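Local coordinates for putative hemin storage protein (Bordetella bronchiseptica, PDB 6AU1) that cleaves deacetylated poly-beta-1,6-N-acetylglucosamine with its glycoside hydrolase domain, the part held in this chain, and can disrupt bacterial biofilms, at residues Asp34-Leu39 against Trp80-Arg85; Gly56-Val61 against Trp93-Thr98; Gly183-Ile188 against Pro195-Gln200; Tyr332-Asp337 against Glu347-Val352. One frame throughout, in Å; residues are numbered along the deposited sequence.

Interaction 1. Residues Asp34-Leu39 against Trp80-Arg85; sequences DRMKDL and WQLKTR
M36 meets L82 through its root and not its sulfur: CG lies 3.8 Å from L82 CD2, and CB of M36 stands 4.0 Å from the same methyl. Further out, the thioether chain folds at both of its next torsions (chi2 -57°, chi3 97°), which carries SD and CE away from L82 and toward D337 and Y334. The two side chains meet at an oblique angle, with the CD2 branch of L82 alone doing the touching. One residue on, K37 supplies the second contact. Its CG is anti to the backbone N, and the chain reaches across the end of the other segment, with K37 CD 3.7 Å from R85 O, then bends at chi3 (48°) beyond that point. Helices 22-39 and 75-86 are neighbours in the outer layer of a TIM-type barrel, the first connecting parallel strands 8-12 and 43-47, the second strands 43-47 and 89-94. M36 CA and L82 CA are 7.6 Å apart, K37 CA and R85 CA 7.1 Å, and no hydrogen bond spans these segments. The M36-L82 pair is buried, whereas K37 and R85 lie at the exposed margin. L82 and R85 both also pack on I33, one turn earlier in helix 22-39.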
loop_
_atom_site.group_PDB
_atom_site.type_symbol
_atom_site.label_atom_id
_atom_site.label_comp_id
_atom_site.label_asym_id
_atom_site.label_seq_id
_atom_site.Cartn_x
_atom_site.Cartn_y
_atom_site.Cartn_z
ATOM N N ASP A 34 4.249 -15.245 -17.856
ATOM C CA ASP A 34 3.819 -16.640 -17.956
ATOM C C ASP A 34 3.054 -17.104 -16.717
ATOM O O ASP A 34 2.041 -17.799 -16.829
ATOM C CB ASP A 34 5.010 -17.567 -18.191
ATOM C CG ASP A 34 5.572 -17.450 -19.593
ATOM O OD1 ASP A 34 4.892 -16.860 -20.460
ATOM O OD2 ASP A 34 6.691 -17.954 -19.828
ATOM N N ARG A 35 3.552 -16.737 -15.541
ATOM C CA ARG A 35 2.901 -17.120 -14.295
ATOM C C ARG A 35 1.545 -16.445 -14.137
ATOM O O ARG A 35 0.584 -17.073 -13.693
ATOM C CB ARG A 35 3.788 -16.776 -13.095
ATOM C CG ARG A 35 4.933 -17.742 -12.881
ATOM C CD ARG A 35 5.927 -17.178 -11.862
ATOM N NE ARG A 35 5.337 -16.952 -10.543
ATOM C CZ ARG A 35 5.110 -17.925 -9.662
ATOM N NH1 ARG A 35 5.403 -19.182 -9.968
ATOM N NH2 ARG A 35 4.577 -17.648 -8.475
ATOM N N MET A 36 1.461 -15.166 -14.489
ATOM C CA MET A 36 0.188 -14.461 -14.350
ATOM C C MET A 36 -0.848 -14.941 -15.370
ATOM O O MET A 36 -2.042 -15.001 -15.066
ATOM C CB MET A 36 0.402 -12.949 -14.452
ATOM C CG MET A 36 1.250 -12.367 -13.300
ATOM S SD MET A 36 0.596 -12.694 -11.639
ATOM C CE MET A 36 1.543 -14.125 -11.126
ATOM N N LYS A 37 -0.402 -15.302 -16.573
ATOM C CA LYS A 37 -1.318 -15.860 -17.561
ATOM C C LYS A 37 -1.898 -17.165 -17.024
ATOM O O LYS A 37 -3.094 -17.434 -17.163
ATOM C CB LYS A 37 -0.599 -16.076 -18.904
ATOM C CG LYS A 37 -1.441 -16.701 -19.997
ATOM C CD LYS A 37 -0.772 -16.558 -21.369
ATOM C CE LYS A 37 0.694 -16.977 -21.331
ATOM N NZ LYS A 37 1.329 -16.939 -22.685
ATOM N N ASP A 38 -1.050 -17.945 -16.362
ATOM C CA ASP A 38 -1.429 -19.248 -15.827
ATOM C C ASP A 38 -2.360 -19.128 -14.621
ATOM O O ASP A 38 -3.351 -19.853 -14.499
ATOM C CB ASP A 38 -0.164 -20.025 -15.447
ATOM C CG ASP A 38 -0.456 -21.430 -14.967
ATOM O OD1 ASP A 38 -1.500 -21.995 -15.360
ATOM O OD2 ASP A 38 0.369 -21.975 -14.203
ATOM N N LEU A 39 -2.030 -18.201 -13.735
ATOM C CA LEU A 39 -2.727 -18.037 -12.471
ATOM C C LEU A 39 -4.038 -17.278 -12.654
ATOM O O LEU A 39 -5.000 -17.488 -11.906
ATOM C CB LEU A 39 -1.818 -17.313 -11.479
ATOM C CG LEU A 39 -2.042 -17.528 -9.993
ATOM C CD1 LEU A 39 -1.880 -18.998 -9.630
ATOM C CD2 LEU A 39 -1.068 -16.667 -9.204
ATOM N N TRP A 80 1.599 -2.776 -19.534
ATOM C CA TRP A 80 1.001 -3.126 -20.825
ATOM C C TRP A 80 1.091 -4.631 -21.101
ATOM O O TRP A 80 0.154 -5.231 -21.639
ATOM C CB TRP A 80 1.667 -2.346 -21.979
ATOM C CG TRP A 80 1.019 -1.007 -22.267
ATOM C CD1 TRP A 80 1.629 0.223 -22.279
ATOM C CD2 TRP A 80 -0.366 -0.769 -22.558
ATOM N NE1 TRP A 80 0.707 1.206 -22.582
ATOM C CE2 TRP A 80 -0.522 0.622 -22.753
ATOM C CE3 TRP A 80 -1.486 -1.599 -22.691
ATOM C CZ2 TRP A 80 -1.754 1.197 -23.064
ATOM C CZ3 TRP A 80 -2.705 -1.024 -22.994
ATOM C CH2 TRP A 80 -2.827 0.360 -23.180
ATOM N N GLN A 81 2.214 -5.249 -20.746
ATOM C CA GLN A 81 2.367 -6.669 -21.049
ATOM C C GLN A 81 1.471 -7.518 -20.162
ATOM O O GLN A 81 0.915 -8.508 -20.630
ATOM C CB GLN A 81 3.818 -7.113 -20.915
ATOM C CG GLN A 81 4.711 -6.499 -21.981
ATOM C CD GLN A 81 5.863 -7.392 -22.378
ATOM O OE1 GLN A 81 5.810 -8.610 -22.207
ATOM N NE2 GLN A 81 6.918 -6.789 -22.915
ATOM N N LEU A 82 1.348 -7.146 -18.886
ATOM C CA LEU A 82 0.385 -7.814 -18.011
ATOM C C LEU A 82 -1.034 -7.712 -18.569
ATOM O O LEU A 82 -1.758 -8.715 -18.628
ATOM C CB LEU A 82 0.441 -7.225 -16.599
ATOM C CG LEU A 82 1.616 -7.715 -15.755
ATOM C CD1 LEU A 82 1.690 -6.906 -14.472
ATOM C CD2 LEU A 82 1.475 -9.205 -15.437
ATOM N N LYS A 83 -1.424 -6.512 -19.001
ATOM C CA LYS A 83 -2.776 -6.310 -19.521
ATOM C C LYS A 83 -3.032 -7.105 -20.795
ATOM O O LYS A 83 -4.055 -7.788 -20.917
ATOM C CB LYS A 83 -3.046 -4.819 -19.777
ATOM C CG LYS A 83 -3.149 -4.007 -18.486
ATOM C CD LYS A 83 -3.543 -2.552 -18.734
ATOM C CE LYS A 83 -4.939 -2.431 -19.345
ATOM N NZ LYS A 83 -6.007 -3.061 -18.512
ATOM N N THR A 84 -2.105 -7.023 -21.742
ATOM C CA THR A 84 -2.352 -7.585 -23.061
ATOM C C THR A 84 -2.025 -9.070 -23.163
ATOM O O THR A 84 -2.705 -9.802 -23.887
ATOM C CB THR A 84 -1.560 -6.824 -24.142
ATOM O OG1 THR A 84 -0.154 -6.975 -23.911
ATOM C CG2 THR A 84 -1.918 -5.354 -24.098
ATOM N N ARG A 85 -0.993 -9.521 -22.458
ATOM C CA ARG A 85 -0.557 -10.914 -22.584
ATOM C C ARG A 85 -1.160 -11.818 -21.504
ATOM O O ARG A 85 -1.487 -12.974 -21.774
ATOM C CB ARG A 85 0.974 -11.011 -22.549
ATOM C CG ARG A 85 1.687 -10.246 -23.671
ATOM C CD ARG A 85 3.182 -10.557 -23.724
ATOM N NE ARG A 85 3.842 -9.820 -24.803
ATOM C CZ ARG A 85 5.097 -10.018 -25.202
ATOM N NH1 ARG A 85 5.849 -10.939 -24.614
ATOM N NH2 ARG A 85 5.597 -9.296 -26.198
#

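Interaction 2. Residues Gly56-Val61 against Trp93-Thr98; sequences GDITEV and WLPVLT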
loop_
_atom_site.group_PDB
_atom_site.type_symbol
_atom_site.label_atom_id
_atom_site.label_comp_id
_atom_site.label_asym_id
_atom_site.label_seq_id
_atom_site.Cartn_x
_atom_site.Cartn_y
_atom_site.Cartn_z
ATOM N N GLY A 56 12.414 1.669 2.677
ATOM C CA GLY A 56 11.349 2.621 2.414
ATOM C C GLY A 56 11.792 4.039 2.089
ATOM O O GLY A 56 10.978 4.963 2.047
ATOM N N ASP A 57 13.091 4.213 1.868
ATOM C CA ASP A 57 13.647 5.494 1.464
ATOM C C ASP A 57 13.616 5.535 -0.060
ATOM O O ASP A 57 14.489 4.965 -0.724
ATOM C CB ASP A 57 15.063 5.634 2.028
ATOM C CG ASP A 57 15.802 6.890 1.555
ATOM O OD1 ASP A 57 15.191 7.875 1.097
ATOM O OD2 ASP A 57 17.035 6.883 1.689
ATOM N N ILE A 58 12.596 6.190 -0.600
ATOM C CA ILE A 58 12.301 6.067 -2.035
ATOM C C ILE A 58 12.912 7.254 -2.777
ATOM O O ILE A 58 12.332 8.340 -2.822
ATOM C CB ILE A 58 10.771 5.992 -2.313
ATOM C CG1 ILE A 58 10.066 4.969 -1.408
ATOM C CG2 ILE A 58 10.497 5.695 -3.821
ATOM C CD1 ILE A 58 10.740 3.592 -1.329
ATOM N N THR A 59 14.090 7.041 -3.351
ATOM C CA THR A 59 14.766 8.097 -4.104
ATOM C C THR A 59 14.518 7.996 -5.609
ATOM O O THR A 59 14.803 8.939 -6.342
ATOM C CB THR A 59 16.287 8.069 -3.881
ATOM O OG1 THR A 59 16.785 6.755 -4.181
ATOM C CG2 THR A 59 16.642 8.438 -2.423
ATOM N N GLU A 60 14.022 6.848 -6.066
ATOM C CA GLU A 60 13.854 6.600 -7.502
ATOM C C GLU A 60 12.538 5.892 -7.775
ATOM O O GLU A 60 12.034 5.162 -6.914
ATOM C CB GLU A 60 15.006 5.758 -8.050
ATOM C CG GLU A 60 16.381 6.390 -7.884
ATOM C CD GLU A 60 17.472 5.561 -8.532
ATOM O OE1 GLU A 60 17.374 4.318 -8.512
ATOM O OE2 GLU A 60 18.432 6.156 -9.055
ATOM N N VAL A 61 11.980 6.104 -8.969
ATOM C CA VAL A 61 10.764 5.392 -9.355
ATOM C C VAL A 61 10.949 4.752 -10.730
ATOM O O VAL A 61 12.026 4.833 -11.319
ATOM C CB VAL A 61 9.525 6.311 -9.366
ATOM C CG1 VAL A 61 9.146 6.733 -7.942
ATOM C CG2 VAL A 61 9.781 7.543 -10.241
ATOM N N TRP A 93 0.889 0.697 -7.828
ATOM C CA TRP A 93 1.163 0.711 -6.394
ATOM C C TRP A 93 2.229 1.784 -6.136
ATOM O O TRP A 93 3.357 1.679 -6.629
ATOM C CB TRP A 93 1.605 -0.695 -5.959
ATOM C CG TRP A 93 2.242 -0.836 -4.621
ATOM C CD1 TRP A 93 2.000 -0.091 -3.492
ATOM C CD2 TRP A 93 3.245 -1.790 -4.270
ATOM N NE1 TRP A 93 2.794 -0.540 -2.461
ATOM C CE2 TRP A 93 3.572 -1.575 -2.914
ATOM C CE3 TRP A 93 3.902 -2.813 -4.972
ATOM C CZ2 TRP A 93 4.534 -2.338 -2.243
ATOM C CZ3 TRP A 93 4.869 -3.567 -4.303
ATOM C CH2 TRP A 93 5.163 -3.327 -2.948
ATOM N N LEU A 94 1.862 2.839 -5.408
ATOM C CA LEU A 94 2.751 3.988 -5.220
ATOM C C LEU A 94 2.658 4.466 -3.771
ATOM O O LEU A 94 1.611 4.329 -3.159
ATOM C CB LEU A 94 2.352 5.112 -6.191
ATOM C CG LEU A 94 3.334 6.191 -6.646
ATOM C CD1 LEU A 94 4.585 5.577 -7.285
ATOM C CD2 LEU A 94 2.636 7.168 -7.598
ATOM N N PRO A 95 3.744 5.038 -3.238
ATOM C CA PRO A 95 3.664 5.643 -1.902
ATOM C C PRO A 95 2.692 6.808 -1.883
ATOM O O PRO A 95 2.442 7.439 -2.904
ATOM C CB PRO A 95 5.092 6.143 -1.648
ATOM C CG PRO A 95 5.962 5.351 -2.593
ATOM C CD PRO A 95 5.092 5.164 -3.815
ATOM N N VAL A 96 2.154 7.094 -0.707
ATOM C CA VAL A 96 1.331 8.267 -0.519
ATOM C C VAL A 96 2.210 9.461 -0.131
ATOM O O VAL A 96 1.959 10.595 -0.553
ATOM C CB VAL A 96 0.269 8.015 0.565
ATOM C CG1 VAL A 96 -0.629 9.253 0.740
ATOM C CG2 VAL A 96 -0.577 6.773 0.207
ATOM N N LEU A 97 3.222 9.196 0.696
ATOM C CA LEU A 97 4.034 10.250 1.317
ATOM C C LEU A 97 5.540 10.112 1.110
ATOM O O LEU A 97 6.250 11.127 1.051
ATOM C CB LEU A 97 3.786 10.291 2.830
ATOM C CG LEU A 97 2.351 10.471 3.314
ATOM C CD1 LEU A 97 2.386 10.476 4.838
ATOM C CD2 LEU A 97 1.748 11.759 2.757
ATOM N N THR A 98 6.047 8.878 1.039
ATOM C CA THR A 98 7.506 8.682 1.039
ATOM C C THR A 98 8.126 8.871 -0.347
ATOM O O THR A 98 8.191 7.932 -1.144
ATOM C CB THR A 98 7.923 7.285 1.560
ATOM O OG1 THR A 98 7.350 6.254 0.735
ATOM C CG2 THR A 98 7.498 7.086 3.013
HETATM O O HOH W 1 8.380 4.011 1.819
#
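No aromatic face mediates the meeting of I58 with P95 and T98. The one aromatic ring in these segments, W93, is engaged elsewhere: it stands edge-to-face with F49 and Y335, and meets H160 with the planes at about 65°. Across the contact P95 points the CG corner of its ring at I58, 4.3 Å from I58 CG1. I58 also reaches T98, crossing it at a slant. I58 CB sits 3.4 Å from the carbonyl T98 O, and I58 CG1 is 3.7 Å from the hydroxyl T98 OG1. In this TIM-type barrel the loop 56-61, part of the long excursion after strand 43-47, meets the C-terminal end of strand 89-94 and the loop that follows it, the end at which such barrels carry their active sites. D162 accepts the backbone N of V96 on OD1 and those of L97 and T98 on OD2, which ties down the residues after the strand. The T98 hydroxyl is set between backbone N and carbonyl carbon (chi1 60°), which leaves OG1 beside I58 CG1 and within bonding distance of a water. That water lies 2.8 Å from G56 O, to which it donates, and 2.7 Å from T98 OG1. The polar link between the two loops is therefore indirect, made through solvent, while I58 packs its carbons against the P95 ring and the T98 carbonyl.

Interaction 3. Residues Gly183-Ile188 against Pro195-Gln200; sequences GLPPDI and PKLAQQ
L184 and L197 lie antiparallel as side chains, sliding past one another so that their meeting is methyl to methyl, L184 CD2 to L197 CD2 at 3.9 Å. The two branches of L197 divide the work. While CD2 faces L184, L197 CD1 rests 4.0 Å from P185 CD, approaching the proline ring aslant. Both leucines place CG anti to the carbonyl carbon (chi1 -63° for L184 and -60° for L197), which sends each isobutyl group into the gap between the backbones. Across that gap L184 CA and L197 CA are 7.1 Å apart. The loop that carries L184 and P185 connects helix 173-181 to helix 188-193. G183 ends the first of these in a Schellman motif with positive phi, P186 is the centre of an inverse gamma turn with a weak bond from D187 N to P185 O, and D187 then N-caps the second by accepting from A190 N. Helix 195-223, which bears L197, starts just beyond; D194 accepts a bond from K196 N at its first turn. One turn after L197, the extended Q200 chain brings its amide oxygen across L184, with Q200 OE1 3.9 Å from L184 CD2, a van der Waals approach at the exposed margin. L184 also packs on I191 and W201, whereas P185 leans on A190 and I191.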
loop_
_atom_site.group_PDB
_atom_site.type_symbol
_atom_site.label_atom_id
_atom_site.label_comp_id
_atom_site.label_asym_id
_atom_site.label_seq_id
_atom_site.Cartn_x
_atom_site.Cartn_y
_atom_site.Cartn_z
ATOM N N GLY A 183 -10.296 23.165 15.152
ATOM C CA GLY A 183 -10.790 23.536 16.464
ATOM C C GLY A 183 -9.996 22.941 17.614
ATOM O O GLY A 183 -10.453 22.945 18.758
ATOM N N LEU A 184 -8.807 22.430 17.314
ATOM C CA LEU A 184 -7.910 21.886 18.328
ATOM C C LEU A 184 -6.814 22.895 18.675
ATOM O O LEU A 184 -6.471 23.751 17.862
ATOM C CB LEU A 184 -7.281 20.575 17.835
ATOM C CG LEU A 184 -8.223 19.399 17.557
ATOM C CD1 LEU A 184 -7.480 18.240 16.867
ATOM C CD2 LEU A 184 -8.888 18.928 18.856
ATOM N N PRO A 185 -6.256 22.802 19.888
ATOM C CA PRO A 185 -5.097 23.656 20.164
ATOM C C PRO A 185 -3.900 23.195 19.342
ATOM O O PRO A 185 -3.724 21.986 19.184
ATOM C CB PRO A 185 -4.854 23.455 21.661
ATOM C CG PRO A 185 -5.414 22.105 21.953
ATOM C CD PRO A 185 -6.597 21.934 21.028
ATOM N N PRO A 186 -3.093 24.137 18.818
ATOM C CA PRO A 186 -1.912 23.797 18.011
ATOM C C PRO A 186 -0.766 23.307 18.900
ATOM O O PRO A 186 0.333 23.868 18.910
ATOM C CB PRO A 186 -1.567 25.121 17.327
ATOM C CG PRO A 186 -2.002 26.153 18.332
ATOM C CD PRO A 186 -3.233 25.591 19.010
ATOM N N ASP A 187 -1.041 22.241 19.640
ATOM C CA ASP A 187 -0.205 21.820 20.750
ATOM C C ASP A 187 -0.483 20.349 20.989
ATOM O O ASP A 187 -1.496 19.997 21.587
ATOM C CB ASP A 187 -0.525 22.667 21.988
ATOM C CG ASP A 187 0.303 22.300 23.214
ATOM O OD1 ASP A 187 0.906 21.212 23.267
ATOM O OD2 ASP A 187 0.330 23.123 24.156
ATOM N N ILE A 188 0.400 19.487 20.505
ATOM C CA ILE A 188 0.144 18.056 20.590
ATOM C C ILE A 188 0.135 17.561 22.041
ATOM O O ILE A 188 -0.650 16.680 22.392
ATOM C CB ILE A 188 1.157 17.288 19.731
ATOM C CG1 ILE A 188 0.789 17.509 18.257
ATOM C CG2 ILE A 188 1.138 15.791 20.053
ATOM C CD1 ILE A 188 1.769 16.940 17.274
ATOM N N PRO A 195 -8.533 13.168 26.675
ATOM C CA PRO A 195 -9.009 11.998 25.925
ATOM C C PRO A 195 -9.998 12.361 24.823
ATOM O O PRO A 195 -9.995 11.713 23.777
ATOM C CB PRO A 195 -9.690 11.144 27.000
ATOM C CG PRO A 195 -9.102 11.592 28.281
ATOM C CD PRO A 195 -8.792 13.042 28.117
ATOM N N LYS A 196 -10.827 13.377 25.046
ATOM C CA LYS A 196 -11.792 13.774 24.024
ATOM C C LYS A 196 -11.080 14.424 22.837
ATOM O O LYS A 196 -11.328 14.066 21.685
ATOM C CB LYS A 196 -12.844 14.719 24.598
ATOM C CG LYS A 196 -13.933 15.072 23.603
ATOM C CD LYS A 196 -15.072 15.847 24.256
ATOM C CE LYS A 196 -16.192 16.127 23.258
ATOM N NZ LYS A 196 -17.362 16.802 23.887
ATOM N N LEU A 197 -10.187 15.370 23.118
ATOM C CA LEU A 197 -9.380 15.983 22.058
ATOM C C LEU A 197 -8.525 14.946 21.331
ATOM O O LEU A 197 -8.377 15.003 20.104
ATOM C CB LEU A 197 -8.474 17.074 22.622
ATOM C CG LEU A 197 -9.145 18.258 23.326
ATOM C CD1 LEU A 197 -8.121 19.328 23.654
ATOM C CD2 LEU A 197 -10.274 18.823 22.476
ATOM N N ALA A 198 -7.962 14.000 22.083
ATOM C CA ALA A 198 -7.065 13.007 21.493
ATOM C C ALA A 198 -7.809 12.141 20.484
ATOM O O ALA A 198 -7.283 11.819 19.408
ATOM C CB ALA A 198 -6.435 12.136 22.573
ATOM N N GLN A 199 -9.033 11.765 20.841
ATOM C CA GLN A 199 -9.902 10.991 19.954
ATOM C C GLN A 199 -10.254 11.771 18.687
ATOM O O GLN A 199 -10.214 11.230 17.580
ATOM C CB GLN A 199 -11.182 10.580 20.698
ATOM C CG GLN A 199 -12.360 10.233 19.801
ATOM C CD GLN A 199 -12.183 8.909 19.087
ATOM O OE1 GLN A 199 -11.318 8.109 19.443
ATOM N NE2 GLN A 199 -13.006 8.671 18.067
ATOM N N GLN A 200 -10.596 13.044 18.850
ATOM C CA GLN A 200 -10.957 13.887 17.711
ATOM C C GLN A 200 -9.774 14.072 16.783
ATOM O O GLN A 200 -9.915 14.075 15.553
ATOM C CB GLN A 200 -11.462 15.249 18.194
ATOM C CG GLN A 200 -12.813 15.181 18.879
ATOM C CD GLN A 200 -13.172 16.486 19.556
ATOM O OE1 GLN A 200 -12.369 17.420 19.588
ATOM N NE2 GLN A 200 -14.381 16.561 20.095
#

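Interaction 4. Residues Tyr332-Asp337 against Glu347-Val352; sequences YGYYPD and EALRDV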
loop_
_atom_site.group_PDB
_atom_site.type_symbol
_atom_site.label_atom_id
_atom_site.label_comp_id
_atom_site.label_asym_id
_atom_site.label_seq_id
_atom_site.Cartn_x
_atom_site.Cartn_y
_atom_site.Cartn_z
ATOM N N TYR A 332 -9.082 -12.160 -1.712
ATOM C CA TYR A 332 -7.771 -12.346 -1.102
ATOM C C TYR A 332 -6.702 -12.353 -2.173
ATOM O O TYR A 332 -6.998 -12.226 -3.358
ATOM C CB TYR A 332 -7.714 -13.637 -0.259
ATOM C CG TYR A 332 -8.214 -14.880 -0.961
ATOM C CD1 TYR A 332 -7.418 -15.548 -1.885
ATOM C CD2 TYR A 332 -9.478 -15.391 -0.688
ATOM C CE1 TYR A 332 -7.882 -16.687 -2.535
ATOM C CE2 TYR A 332 -9.948 -16.535 -1.330
ATOM C CZ TYR A 332 -9.136 -17.169 -2.253
ATOM O OH TYR A 332 -9.589 -18.292 -2.893
ATOM N N GLY A 333 -5.458 -12.484 -1.746
ATOM C CA GLY A 333 -4.345 -12.460 -2.678
ATOM C C GLY A 333 -3.054 -12.640 -1.920
ATOM O O GLY A 333 -3.071 -12.979 -0.730
ATOM N N TYR A 334 -1.926 -12.427 -2.587
ATOM C CA TYR A 334 -0.664 -12.594 -1.885
ATOM C C TYR A 334 0.398 -11.630 -2.399
ATOM O O TYR A 334 0.323 -11.112 -3.519
ATOM C CB TYR A 334 -0.156 -14.046 -1.987
ATOM C CG TYR A 334 0.257 -14.454 -3.385
ATOM C CD1 TYR A 334 1.536 -14.164 -3.868
ATOM C CD2 TYR A 334 -0.620 -15.134 -4.221
ATOM C CE1 TYR A 334 1.913 -14.527 -5.154
ATOM C CE2 TYR A 334 -0.252 -15.502 -5.506
ATOM C CZ TYR A 334 1.019 -15.202 -5.967
ATOM O OH TYR A 334 1.399 -15.558 -7.243
ATOM N N TYR A 335 1.385 -11.418 -1.535
ATOM C CA TYR A 335 2.557 -10.600 -1.811
ATOM C C TYR A 335 3.741 -11.311 -1.163
ATOM O O TYR A 335 3.627 -11.751 -0.024
ATOM C CB TYR A 335 2.388 -9.184 -1.232
ATOM C CG TYR A 335 3.628 -8.330 -1.365
ATOM C CD1 TYR A 335 4.160 -8.040 -2.616
ATOM C CD2 TYR A 335 4.262 -7.798 -0.243
ATOM C CE1 TYR A 335 5.307 -7.246 -2.744
ATOM C CE2 TYR A 335 5.400 -7.008 -0.360
ATOM C CZ TYR A 335 5.921 -6.739 -1.618
ATOM O OH TYR A 335 7.059 -5.957 -1.733
ATOM N N PRO A 336 4.879 -11.449 -1.873
ATOM C CA PRO A 336 5.230 -11.080 -3.243
ATOM C C PRO A 336 5.188 -12.277 -4.184
ATOM O O PRO A 336 5.159 -13.423 -3.731
ATOM C CB PRO A 336 6.668 -10.580 -3.088
ATOM C CG PRO A 336 7.237 -11.572 -2.057
ATOM C CD PRO A 336 6.055 -11.976 -1.153
ATOM N N ASP A 337 5.197 -12.020 -5.481
ATOM C CA ASP A 337 5.384 -13.109 -6.425
ATOM C C ASP A 337 6.869 -13.243 -6.737
ATOM O O ASP A 337 7.491 -12.323 -7.288
ATOM C CB ASP A 337 4.583 -12.880 -7.698
ATOM C CG ASP A 337 4.471 -14.140 -8.528
ATOM O OD1 ASP A 337 3.774 -15.064 -8.071
ATOM O OD2 ASP A 337 5.117 -14.221 -9.592
ATOM N N GLU A 347 1.081 -24.099 -9.872
ATOM C CA GLU A 347 0.277 -25.301 -10.026
ATOM C C GLU A 347 -0.561 -25.575 -8.782
ATOM O O GLU A 347 -1.723 -25.968 -8.879
ATOM C CB GLU A 347 1.169 -26.510 -10.335
ATOM N N ALA A 348 0.029 -25.356 -7.613
ATOM C CA ALA A 348 -0.642 -25.674 -6.363
ATOM C C ALA A 348 -1.705 -24.642 -6.004
ATOM O O ALA A 348 -2.706 -24.979 -5.378
ATOM C CB ALA A 348 0.370 -25.796 -5.246
ATOM N N LEU A 349 -1.483 -23.387 -6.395
ATOM C CA LEU A 349 -2.379 -22.289 -6.028
ATOM C C LEU A 349 -3.444 -21.974 -7.061
ATOM O O LEU A 349 -4.371 -21.221 -6.771
ATOM C CB LEU A 349 -1.591 -21.004 -5.780
ATOM C CG LEU A 349 -0.960 -20.690 -4.436
ATOM C CD1 LEU A 349 -0.679 -19.187 -4.365
ATOM C CD2 LEU A 349 -1.831 -21.140 -3.276
ATOM N N ARG A 350 -3.296 -22.512 -8.268
ATOM C CA ARG A 350 -4.213 -22.199 -9.358
ATOM C C ARG A 350 -5.681 -22.344 -8.958
ATOM O O ARG A 350 -6.491 -21.454 -9.236
ATOM C CB ARG A 350 -3.920 -23.083 -10.574
ATOM C CG ARG A 350 -4.620 -22.627 -11.840
ATOM C CD ARG A 350 -4.234 -23.484 -13.039
ATOM N NE ARG A 350 -2.785 -23.598 -13.191
ATOM C CZ ARG A 350 -2.104 -24.733 -13.049
ATOM N NH1 ARG A 350 -0.786 -24.743 -13.207
ATOM N NH2 ARG A 350 -2.740 -25.862 -12.758
ATOM N N ASP A 351 -6.033 -23.438 -8.284
ATOM C CA ASP A 351 -7.448 -23.694 -8.047
ATOM C C ASP A 351 -8.062 -22.700 -7.059
ATOM O O ASP A 351 -9.249 -22.391 -7.164
ATOM C CB ASP A 351 -7.699 -25.145 -7.584
ATOM C CG ASP A 351 -6.903 -25.544 -6.345
ATOM O OD1 ASP A 351 -6.202 -24.703 -5.744
ATOM O OD2 ASP A 351 -7.000 -26.739 -5.970
ATOM N N VAL A 352 -7.274 -22.185 -6.120
ATOM C CA VAL A 352 -7.835 -21.225 -5.173
ATOM C C VAL A 352 -7.655 -19.768 -5.618
ATOM O O VAL A 352 -8.296 -18.872 -5.076
ATOM C CB VAL A 352 -7.241 -21.392 -3.756
ATOM C CG1 VAL A 352 -7.815 -22.636 -3.092
ATOM C CG2 VAL A 352 -5.717 -21.430 -3.795
#
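Y334 brings CE2 and CD2 of its ring to L349 CD1, at 3.9 and 4.1 Å, the two side chains crossing obliquely. The ring is anchored at its far end by Y334 OH, which donates to D337 OD1 at 2.6 Å, meeting the carboxylate on its anti side and 30° out of its plane. This internal bond links the strand to the turn after it, where a cis peptide precedes P336, and it probably restricts rotation of the phenol. Strand 332-335 is the last of the parallel barrel strands. Hydrogen-bonded between 8-12 and 297-305, it closes the TIM-type barrel, and helix 346-353 covers its outer side. Y332, two residues earlier and projecting to that same side, takes its ring to the later part of the helix. With CG between backbone N and carbonyl carbon (chi1 50°), the phenol extends toward V352, and Y332 OH donates to V352 O at 2.6 Å. The acceptor lies near the ring plane, at its edge; in turn the donor sits in the carbonyl plane on a lone pair, with a C=O...O angle of 142°. R325 NH1 also bonds to Y332 OH, so the buried phenol oxygen has two partners. The helix kinks where the N atoms of D351 and V352 lack a bond to the preceding turn; V352 N has a weak one to L349 O.

Along the chain, interactions 1 and 2 alternate their segments, helix 75-86 leading directly into strand 89-94; interactions 3 and 4 follow in series. Interactions 1 and 4 are neighbours, with centres about 14 Å apart, and two salt bridges join them: R35 NH2 to D337 OD1 at 2.7 Å and D38 OD1 to R350 NE at 3.0 Å. Interaction 2 lies about 26 Å from interaction 4 by centres, yet both include strands of the same sheet. Interaction 3 is remote, about 49 Å between centres from interaction 1, across the chain's centre. The salt bridges bind helix 22-39, which connects the first two barrel strands, to the loop after the last strand and to helix 346-353, joining the barrel's beginning to its end, while 93-98 lies at the loop end.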